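Local coordinates for protein fibrillarin-like rRNA/tRNA 2'-O-methyltransferase (PDB 4DF3) that probably methylates ribose 2'-hydroxyls of rRNA and tRNA at sites chosen by a guide RNA, with S-adenosylmethionine as methyl donor, at residues L73-A87 with M95-E109. The protein carries 2 engineered substitutions. Residues are numbered along the deposited sequence; the frame is centred on the assembly and turned at random.
Sequences LPVKEGDRILYLGIA and MSDIIGPRGRIYGVE. With SAM (S-adenosylmethionine), chain C.
Ile81 and Tyr106 are joined by a nearly straight bond, Tyr106 N to Ile81 O at 2.7 Å, one of a run of parallel-strand hydrogen bonds that Tyr83 N and Val108 N continue to Gly85. There Val108 O receives two donors, Gly85 N and, from above its carbonyl plane, Ile86 N. At the other end Gly78 N meets a lone pair of Ile99 O at 2.6 Å, joining the turn before strand 80-84 to the end of helix 90-99. Glu77 OE2 and Arg102 NH1 form a salt bridge of 3.3 Å.

In Arg80 a bend at chi2 (-59°) turns one face of the guanidinium onto Arg104 CG; NE and NH2 each give Arg102 O a weak bond, while NH1 pairs with Glu146. With an alanine in its place, Glu146 is likely to lose this cation, Arg102 O its two weak donors, and the aliphatic part of Arg104 its cover.

On the helix-facing side, Ile99 CG2 packs against Val75 CG1 (3.7 Å) and Ile81 CD1. Met95 SD approaches Tyr83 CD1 obliquely at 3.6 Å, a Met-aromatic contact, and Ile86 CB lies over one ring face. SAM N lies at the edge of the Tyr83 ring, doubtfully close to OH, and bonds to Gly85 O, while the Glu109 carboxylate grips both ribose hydroxyls, OE2 taking O2' at 2.6 Å. This is the first beta-alpha-beta unit of a Rossmann-like methyltransferase; the C-terminal ends of its two strands, with the loop after strand 80-84, form part of the S-adenosylmethionine site.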
ATOM      1  N   LEU A  73      -3.125  10.917  -0.157  1.00 11.43           N
ATOM      2  CA  LEU A  73      -2.200   9.840   0.150  1.00 11.43           C
ATOM      3  C   LEU A  73      -1.819   9.931   1.628  1.00 13.90           C
ATOM      4  O   LEU A  73      -1.040  10.759   1.991  1.00 13.02           O
ATOM      5  CB  LEU A  73      -0.942   9.958  -0.693  1.00 10.90           C
ATOM      6  CG  LEU A  73       0.200   8.966  -0.408  1.00  9.98           C
ATOM      7  CD1 LEU A  73      -0.364   7.560  -0.501  1.00 11.34           C
ATOM      8  CD2 LEU A  73       1.381   9.170  -1.332  1.00 11.52           C
ATOM      9  N   PRO A  74      -2.333   8.997   2.471  1.00 13.09           N
ATOM     10  CA  PRO A  74      -2.034   9.157   3.886  1.00 13.97           C
ATOM     11  C   PRO A  74      -0.667   8.659   4.299  1.00 11.33           C
ATOM     12  O   PRO A  74      -0.295   8.919   5.439  1.00 11.77           O
ATOM     13  CB  PRO A  74      -3.098   8.284   4.584  1.00 14.34           C
ATOM     14  CG  PRO A  74      -3.627   7.381   3.643  1.00 14.36           C
ATOM     15  CD  PRO A  74      -3.343   7.943   2.205  1.00 15.06           C
ATOM     16  N   VAL A  75       0.034   7.942   3.404  1.00 10.92           N
ATOM     17  CA  VAL A  75       1.367   7.405   3.704  1.00 10.51           C
ATOM     18  C   VAL A  75       2.353   8.602   3.589  1.00 12.62           C
ATOM     19  O   VAL A  75       2.463   9.230   2.518  1.00 11.55           O
ATOM     20  CB  VAL A  75       1.821   6.294   2.666  1.00 12.66           C
ATOM     21  CG1 VAL A  75       3.312   5.845   2.919  1.00 11.13           C
ATOM     22  CG2 VAL A  75       0.904   5.052   2.703  1.00 13.35           C
ATOM     23  N   LYS A  76       3.050   8.893   4.695  1.00 12.87           N
ATOM     24  CA  LYS A  76       3.944  10.063   4.833  1.00 13.32           C
ATOM     25  C   LYS A  76       5.367   9.709   5.255  1.00 13.52           C
ATOM     26  O   LYS A  76       5.607   8.713   5.954  1.00 10.17           O
ATOM     27  CB  LYS A  76       3.475  10.996   5.955  1.00 13.94           C
ATOM     28  CG  LYS A  76       2.056  11.580   5.795  1.00 20.95           C
ATOM     29  CD  LYS A  76       2.111  12.804   4.892  1.00 21.35           C
ATOM     30  CE  LYS A  76       0.710  13.241   4.482  1.00 23.04           C
ATOM     31  NZ  LYS A  76       0.860  14.249   3.326  1.00 25.86           N
ATOM     32  N   GLU A  77       6.291  10.605   4.875  1.00 14.44           N
ATOM     33  CA  GLU A  77       7.660  10.499   5.359  1.00 14.68           C
ATOM     34  C   GLU A  77       7.717  10.206   6.861  1.00 14.22           C
ATOM     35  O   GLU A  77       7.042  10.865   7.678  1.00 13.10           O
ATOM     36  CB  GLU A  77       8.414  11.795   5.048  1.00 15.76           C
ATOM     37  CG  GLU A  77       9.873  11.717   5.497  1.00 19.74           C
ATOM     38  CD  GLU A  77      10.556  13.087   5.371  1.00 32.27           C
ATOM     39  OE1 GLU A  77       9.844  14.105   5.184  1.00 33.43           O
ATOM     40  OE2 GLU A  77      11.801  13.122   5.473  1.00 34.00           O
ATOM     41  N   GLY A  78       8.485   9.180   7.205  1.00 15.13           N
ATOM     42  CA  GLY A  78       8.644   8.739   8.623  1.00 15.72           C
ATOM     43  C   GLY A  78       7.603   7.846   9.283  1.00 13.54           C
ATOM     44  O   GLY A  78       7.738   7.485  10.469  1.00 13.37           O
ATOM     45  N   ASP A  79       6.532   7.541   8.558  1.00 12.16           N
ATOM     46  CA  ASP A  79       5.476   6.720   9.092  1.00 11.15           C
ATOM     47  C   ASP A  79       6.012   5.312   9.467  1.00 11.32           C
ATOM     48  O   ASP A  79       6.860   4.758   8.788  1.00 12.14           O
ATOM     49  CB  ASP A  79       4.376   6.483   8.049  1.00 10.79           C
ATOM     50  CG  ASP A  79       3.351   7.590   7.995  1.00 12.90           C
ATOM     51  OD1 ASP A  79       3.451   8.530   8.784  1.00 13.06           O
ATOM     52  OD2 ASP A  79       2.434   7.503   7.121  1.00 10.04           O
ATOM     53  N   ARG A  80       5.405   4.766  10.502  1.00  9.54           N
ATOM     54  CA  ARG A  80       5.504   3.366  10.829  1.00 10.94           C
ATOM     55  C   ARG A  80       4.166   2.761  10.367  1.00 10.88           C
ATOM     56  O   ARG A  80       3.076   3.297  10.731  1.00 10.30           O
ATOM     57  CB  ARG A  80       5.581   3.251  12.350  1.00 13.50           C
ATOM     58  CG  ARG A  80       6.756   4.020  12.981  1.00 20.53           C
ATOM     59  CD  ARG A  80       8.060   3.576  12.476  1.00 31.60           C
ATOM     60  NE  ARG A  80       9.150   4.520  12.780  1.00 41.33           N
ATOM     61  CZ  ARG A  80      10.054   4.366  13.760  1.00 43.32           C
ATOM     62  NH1 ARG A  80      10.028   3.296  14.572  1.00 42.50           N
ATOM     63  NH2 ARG A  80      11.001   5.293  13.924  1.00 45.51           N
ATOM     64  N   ILE A  81       4.238   1.675   9.585  1.00  6.73           N
ATOM     65  CA  ILE A  81       3.075   1.106   8.896  1.00  7.46           C
ATOM     66  C   ILE A  81       3.003  -0.386   9.176  1.00  6.16           C
ATOM     67  O   ILE A  81       4.010  -1.122   9.035  1.00  9.03           O
ATOM     68  CB  ILE A  81       3.208   1.310   7.352  1.00  8.14           C
ATOM     69  CG1 ILE A  81       3.125   2.809   6.993  1.00 12.74           C
ATOM     70  CG2 ILE A  81       2.083   0.602   6.600  1.00 10.38           C
ATOM     71  CD1 ILE A  81       3.555   3.068   5.569  1.00 15.54           C
ATOM     72  N   LEU A  82       1.818  -0.853   9.565  1.00  7.61           N
ATOM     73  CA  LEU A  82       1.635  -2.276   9.679  1.00  8.94           C
ATOM     74  C   LEU A  82       0.987  -2.718   8.354  1.00  9.45           C
ATOM     75  O   LEU A  82      -0.115  -2.301   8.007  1.00  9.93           O
ATOM     76  CB  LEU A  82       0.696  -2.622  10.838  1.00  9.71           C
ATOM     77  CG  LEU A  82       0.236  -4.101  10.941  1.00  9.58           C
ATOM     78  CD1 LEU A  82       1.477  -5.007  11.023  1.00 13.83           C
ATOM     79  CD2 LEU A  82      -0.633  -4.248  12.248  1.00  8.57           C
ATOM     80  N   TYR A  83       1.674  -3.607   7.660  1.00  9.82           N
ATOM     81  CA  TYR A  83       1.222  -4.052   6.328  1.00 10.65           C
ATOM     82  C   TYR A  83       0.847  -5.539   6.376  1.00 10.91           C
ATOM     83  O   TYR A  83       1.745  -6.397   6.548  1.00 12.30           O
ATOM     84  CB  TYR A  83       2.352  -3.816   5.333  1.00  8.82           C
ATOM     85  CG  TYR A  83       1.951  -3.920   3.860  1.00  7.81           C
ATOM     86  CD1 TYR A  83       2.451  -3.026   2.949  1.00 13.25           C
ATOM     87  CD2 TYR A  83       1.133  -4.959   3.390  1.00 10.55           C
ATOM     88  CE1 TYR A  83       2.181  -3.181   1.596  1.00 11.05           C
ATOM     89  CE2 TYR A  83       0.788  -5.092   2.008  1.00 12.44           C
ATOM     90  CZ  TYR A  83       1.353  -4.208   1.139  1.00 13.03           C
ATOM     91  OH  TYR A  83       1.091  -4.312  -0.207  1.00 11.93           O
ATOM     92  N   LEU A  84      -0.459  -5.803   6.261  1.00  9.56           N
ATOM     93  CA  LEU A  84      -0.985  -7.163   6.361  1.00  9.82           C
ATOM     94  C   LEU A  84      -1.041  -7.717   4.953  1.00  9.66           C
ATOM     95  O   LEU A  84      -1.783  -7.181   4.098  1.00 10.54           O
ATOM     96  CB  LEU A  84      -2.346  -7.230   7.058  1.00  9.07           C
ATOM     97  CG  LEU A  84      -2.408  -6.669   8.506  1.00 14.06           C
ATOM     98  CD1 LEU A  84      -3.800  -6.856   9.080  1.00 11.88           C
ATOM     99  CD2 LEU A  84      -1.328  -7.209   9.417  1.00 11.05           C
ATOM    100  N   GLY A  85      -0.229  -8.749   4.688  1.00 10.85           N
ATOM    101  CA  GLY A  85      -0.274  -9.369   3.351  1.00 11.27           C
ATOM    102  C   GLY A  85       0.747  -8.765   2.397  1.00 10.70           C
ATOM    103  O   GLY A  85       0.416  -8.505   1.217  1.00 13.03           O
ATOM    104  N   ILE A  86       1.976  -8.582   2.861  1.00 13.31           N
ATOM    105  CA  ILE A  86       2.975  -7.778   2.165  1.00 12.61           C
ATOM    106  C   ILE A  86       3.416  -8.528   0.871  1.00 15.50           C
ATOM    107  O   ILE A  86       3.915  -7.884  -0.052  1.00 14.31           O
ATOM    108  CB  ILE A  86       4.170  -7.319   3.104  1.00 13.28           C
ATOM    109  CG1 ILE A  86       5.238  -6.551   2.292  1.00 12.19           C
ATOM    110  CG2 ILE A  86       4.913  -8.517   3.740  1.00 13.23           C
ATOM    111  CD1 ILE A  86       6.430  -6.055   3.113  1.00 13.53           C
ATOM    112  N   ALA A  87       3.258  -9.867   0.870  1.00 17.09           N
ATOM    113  CA  ALA A  87       3.678 -10.679  -0.294  1.00 17.88           C
ATOM    114  C   ALA A  87       5.185 -10.460  -0.613  1.00 18.36           C
ATOM    115  O   ALA A  87       6.021 -10.441   0.288  1.00 15.90           O
ATOM    116  CB  ALA A  87       2.761 -10.307  -1.512  1.00 17.21           C
ATOM    117  N   MET A  95       6.007   2.138  -0.605  1.00  9.11           N
ATOM    118  CA  MET A  95       5.788   2.747   0.736  1.00  9.40           C
ATOM    119  C   MET A  95       7.169   3.038   1.352  1.00 10.46           C
ATOM    120  O   MET A  95       7.394   4.126   1.906  1.00  9.82           O
ATOM    121  CB  MET A  95       5.012   1.833   1.656  1.00 10.31           C
ATOM    122  CG  MET A  95       3.615   1.704   1.235  1.00  9.16           C
ATOM    123  SD  MET A  95       2.902   0.442   2.306  1.00 13.67           S
ATOM    124  CE  MET A  95       1.146   0.457   1.973  1.00 14.15           C
ATOM    125  N   SER A  96       8.099   2.091   1.205  1.00 10.48           N
ATOM    126  CA  SER A  96       9.471   2.227   1.754  1.00 11.36           C
ATOM    127  C   SER A  96      10.157   3.465   1.144  1.00 12.40           C
ATOM    128  O   SER A  96      10.747   4.262   1.904  1.00 13.49           O
ATOM    129  CB  SER A  96      10.290   0.920   1.508  1.00 11.73           C
ATOM    130  OG  SER A  96      11.682   1.154   1.574  1.00 14.18           O
ATOM    131  N   ASP A  97      10.016   3.667  -0.196  1.00 11.16           N
ATOM    132  CA  ASP A  97      10.530   4.908  -0.782  1.00 11.87           C
ATOM    133  C   ASP A  97       9.981   6.192  -0.100  1.00 12.36           C
ATOM    134  O   ASP A  97      10.733   7.116   0.153  1.00 10.59           O
ATOM    135  CB  ASP A  97      10.247   4.980  -2.287  1.00 11.40           C
ATOM    136  CG  ASP A  97      11.074   3.990  -3.093  1.00 13.16           C
ATOM    137  OD1 ASP A  97      12.154   3.510  -2.620  1.00 12.18           O
ATOM    138  OD2 ASP A  97      10.670   3.705  -4.262  1.00 12.95           O
ATOM    139  N   ILE A  98       8.656   6.251   0.081  1.00 11.38           N
ATOM    140  CA  ILE A  98       7.978   7.470   0.587  1.00 11.52           C
ATOM    141  C   ILE A  98       8.319   7.739   2.018  1.00 12.71           C
ATOM    142  O   ILE A  98       8.663   8.874   2.388  1.00 15.48           O
ATOM    143  CB  ILE A  98       6.441   7.322   0.398  1.00 11.93           C
ATOM    144  CG1 ILE A  98       6.179   7.304  -1.128  1.00 13.01           C
ATOM    145  CG2 ILE A  98       5.643   8.483   1.000  1.00  9.90           C
ATOM    146  CD1 ILE A  98       4.760   6.756  -1.442  1.00 11.57           C
ATOM    147  N   ILE A  99       8.261   6.682   2.825  1.00 13.38           N
ATOM    148  CA  ILE A  99       8.477   6.862   4.276  1.00 10.73           C
ATOM    149  C   ILE A  99       9.897   7.182   4.629  1.00 13.48           C
ATOM    150  O   ILE A  99      10.144   7.822   5.668  1.00 11.85           O
ATOM    151  CB  ILE A  99       7.984   5.652   5.149  1.00  9.83           C
ATOM    152  CG1 ILE A  99       8.840   4.420   4.966  1.00  9.94           C
ATOM    153  CG2 ILE A  99       6.484   5.403   4.867  1.00 10.05           C
ATOM    154  CD1 ILE A  99       8.219   3.124   5.646  1.00 13.88           C
ATOM    155  N   GLY A 100      10.837   6.752   3.767  1.00 13.68           N
ATOM    156  CA  GLY A 100      12.270   7.097   3.936  1.00 16.24           C
ATOM    157  C   GLY A 100      12.921   6.327   5.075  1.00 17.14           C
ATOM    158  O   GLY A 100      12.313   5.452   5.673  1.00 16.91           O
ATOM    159  N   PRO A 101      14.195   6.646   5.380  1.00 18.62           N
ATOM    160  CA  PRO A 101      15.011   5.874   6.370  1.00 17.85           C
ATOM    161  C   PRO A 101      14.500   5.822   7.804  1.00 18.01           C
ATOM    162  O   PRO A 101      14.810   4.825   8.522  1.00 16.96           O
ATOM    163  CB  PRO A 101      16.364   6.602   6.336  1.00 18.31           C
ATOM    164  CG  PRO A 101      16.000   8.028   6.013  1.00 21.80           C
ATOM    165  CD  PRO A 101      14.926   7.826   4.870  1.00 18.52           C
ATOM    166  N   ARG A 102      13.754   6.846   8.233  1.00 16.31           N
ATOM    167  CA  ARG A 102      13.164   6.874   9.578  1.00 20.17           C
ATOM    168  C   ARG A 102      11.763   6.211   9.730  1.00 19.13           C
ATOM    169  O   ARG A 102      11.243   6.047  10.827  1.00 19.60           O
ATOM    170  CB  ARG A 102      13.126   8.317  10.139  1.00 22.24           C
ATOM    171  CG  ARG A 102      14.502   8.992  10.331  1.00 24.91           C
ATOM    172  CD  ARG A 102      14.272  10.362  11.049  1.00 34.33           C
ATOM    173  NE  ARG A 102      13.959  11.416  10.072  1.00 42.98           N
ATOM    174  CZ  ARG A 102      12.744  11.681   9.561  1.00 47.12           C
ATOM    175  NH1 ARG A 102      12.604  12.663   8.654  1.00 48.08           N
ATOM    176  NH2 ARG A 102      11.661  10.997   9.957  1.00 48.93           N
ATOM    177  N   GLY A 103      11.155   5.822   8.612  1.00 17.49           N
ATOM    178  CA  GLY A 103       9.924   5.058   8.687  1.00 12.33           C
ATOM    179  C   GLY A 103      10.189   3.565   8.799  1.00 12.26           C
ATOM    180  O   GLY A 103      11.320   3.112   8.710  1.00 11.83           O
ATOM    181  N   ARG A 104       9.123   2.812   8.988  1.00 11.10           N
ATOM    182  CA  ARG A 104       9.218   1.369   8.991  1.00 12.39           C
ATOM    183  C   ARG A 104       7.952   0.795   8.371  1.00 12.74           C
ATOM    184  O   ARG A 104       6.824   1.252   8.632  1.00 12.47           O
ATOM    185  CB  ARG A 104       9.318   0.817  10.397  1.00 14.49           C
ATOM    186  CG  ARG A 104      10.538   1.196  11.132  1.00 20.76           C
ATOM    187  CD  ARG A 104      10.756   0.234  12.289  1.00 29.93           C
ATOM    188  NE  ARG A 104      12.097   0.479  12.790  1.00 38.24           N
ATOM    189  CZ  ARG A 104      12.560   0.077  13.968  1.00 39.38           C
ATOM    190  NH1 ARG A 104      11.792  -0.638  14.786  1.00 39.27           N
ATOM    191  NH2 ARG A 104      13.816   0.362  14.294  1.00 38.72           N
ATOM    192  N   ILE A 105       8.120  -0.260   7.604  1.00 11.81           N
ATOM    193  CA  ILE A 105       6.957  -1.110   7.280  1.00 10.11           C
ATOM    194  C   ILE A 105       7.120  -2.460   7.941  1.00 11.00           C
ATOM    195  O   ILE A 105       8.124  -3.199   7.666  1.00 11.96           O
ATOM    196  CB  ILE A 105       6.926  -1.409   5.816  1.00 11.52           C
ATOM    197  CG1 ILE A 105       6.727  -0.152   5.052  1.00 13.70           C
ATOM    198  CG2 ILE A 105       5.744  -2.368   5.475  1.00 12.49           C
ATOM    199  CD1 ILE A 105       7.004  -0.310   3.723  1.00 30.32           C
ATOM    200  N   TYR A 106       6.165  -2.804   8.796  1.00 12.24           N
ATOM    201  CA  TYR A 106       6.174  -4.108   9.405  1.00 12.54           C
ATOM    202  C   TYR A 106       5.328  -4.965   8.499  1.00 12.68           C
ATOM    203  O   TYR A 106       4.087  -4.738   8.372  1.00 11.07           O
ATOM    204  CB  TYR A 106       5.569  -4.056  10.799  1.00 13.01           C
ATOM    205  CG  TYR A 106       6.385  -3.253  11.769  1.00 10.51           C
ATOM    206  CD1 TYR A 106       7.435  -3.873  12.520  1.00 14.25           C
ATOM    207  CD2 TYR A 106       6.031  -1.927  12.050  1.00 12.84           C
ATOM    208  CE1 TYR A 106       8.154  -3.125  13.482  1.00 17.89           C
ATOM    209  CE2 TYR A 106       6.763  -1.186  12.976  1.00 17.89           C
ATOM    210  CZ  TYR A 106       7.819  -1.810  13.683  1.00 19.54           C
ATOM    211  OH  TYR A 106       8.547  -1.096  14.644  1.00 23.95           O
ATOM    212  N   GLY A 107       5.986  -5.900   7.815  1.00 11.74           N
ATOM    213  CA  GLY A 107       5.292  -6.630   6.749  1.00 12.97           C
ATOM    214  C   GLY A 107       4.944  -8.027   7.158  1.00 13.41           C
ATOM    215  O   GLY A 107       5.807  -8.879   7.212  1.00 14.65           O
ATOM    216  N   VAL A 108       3.661  -8.266   7.391  1.00 13.97           N
ATOM    217  CA  VAL A 108       3.160  -9.593   7.789  1.00 14.83           C
ATOM    218  C   VAL A 108       2.779 -10.418   6.572  1.00 15.97           C
ATOM    219  O   VAL A 108       1.994 -10.000   5.745  1.00 14.57           O
ATOM    220  CB  VAL A 108       1.949  -9.438   8.753  1.00 14.51           C
ATOM    221  CG1 VAL A 108       1.337 -10.845   9.175  1.00 12.33           C
ATOM    222  CG2 VAL A 108       2.299  -8.562   9.934  1.00 12.78           C
ATOM    223  N   GLU A 109       3.268 -11.648   6.516  1.00 17.71           N
ATOM    224  CA  GLU A 109       3.069 -12.540   5.380  1.00 19.54           C
ATOM    225  C   GLU A 109       3.186 -13.935   5.951  1.00 19.85           C
ATOM    226  O   GLU A 109       4.174 -14.202   6.711  1.00 19.42           O
ATOM    227  CB  GLU A 109       4.201 -12.330   4.340  1.00 20.09           C
ATOM    228  CG  GLU A 109       4.280 -13.380   3.218  1.00 22.49           C
ATOM    229  CD  GLU A 109       2.975 -13.527   2.490  1.00 23.31           C
ATOM    230  OE1 GLU A 109       2.391 -12.509   1.958  1.00 18.50           O
ATOM    231  OE2 GLU A 109       2.460 -14.672   2.512  1.00 21.54           O
TER
HETATM  232  N   SAM C 301      -0.110  -6.367  -0.958  1.00 16.17           N
HETATM  233  CA  SAM C 301       0.662  -7.046  -2.038  1.00 17.62           C
HETATM  234  C   SAM C 301       1.053  -5.967  -3.052  1.00 19.62           C
HETATM  235  O   SAM C 301       0.314  -4.980  -3.253  1.00 19.51           O
HETATM  236  OXT SAM C 301       2.107  -6.073  -3.670  1.00 20.72           O
HETATM  237  CB  SAM C 301      -0.167  -8.157  -2.770  1.00 18.32           C
HETATM  238  CG  SAM C 301      -0.715  -9.053  -1.672  1.00 19.69           C
HETATM  239  SD  SAM C 301      -1.247 -10.710  -2.184  1.00 20.99           S
HETATM  240  CE  SAM C 301      -2.810 -10.090  -2.857  1.00 14.88           C
HETATM  241  C5' SAM C 301      -1.859 -11.396  -0.600  1.00 18.92           C
HETATM  242  C4' SAM C 301      -0.758 -12.014   0.267  1.00 20.71           C
HETATM  243  O4' SAM C 301      -1.169 -12.218   1.617  1.00 17.66           O
HETATM  244  C3' SAM C 301      -0.225 -13.372  -0.168  1.00 17.22           C
HETATM  245  O3' SAM C 301       1.181 -13.178  -0.356  1.00 15.55           O
HETATM  246  C2' SAM C 301      -0.634 -14.380   0.917  1.00 16.98           C
HETATM  247  O2' SAM C 301       0.349 -15.368   1.133  1.00 18.39           O
HETATM  248  C1' SAM C 301      -0.762 -13.492   2.148  1.00 16.99           C
HETATM  249  N9  SAM C 301      -1.806 -13.901   3.108  1.00 18.41           N
HETATM  250  C8  SAM C 301      -3.073 -14.456   2.895  1.00 19.72           C
HETATM  251  N7  SAM C 301      -3.670 -14.661   4.133  1.00 21.36           N
HETATM  252  C5  SAM C 301      -2.822 -14.265   5.093  1.00 17.49           C
HETATM  253  C6  SAM C 301      -2.933 -14.229   6.474  1.00 21.48           C
HETATM  254  N6  SAM C 301      -4.038 -14.678   7.185  1.00 18.03           N
HETATM  255  N1  SAM C 301      -1.806 -13.689   7.077  1.00 18.35           N
HETATM  256  C2  SAM C 301      -0.637 -13.217   6.509  1.00 21.58           C
HETATM  257  N3  SAM C 301      -0.560 -13.259   5.128  1.00 17.70           N
HETATM  258  C4  SAM C 301      -1.625 -13.797   4.476  1.00 18.73           C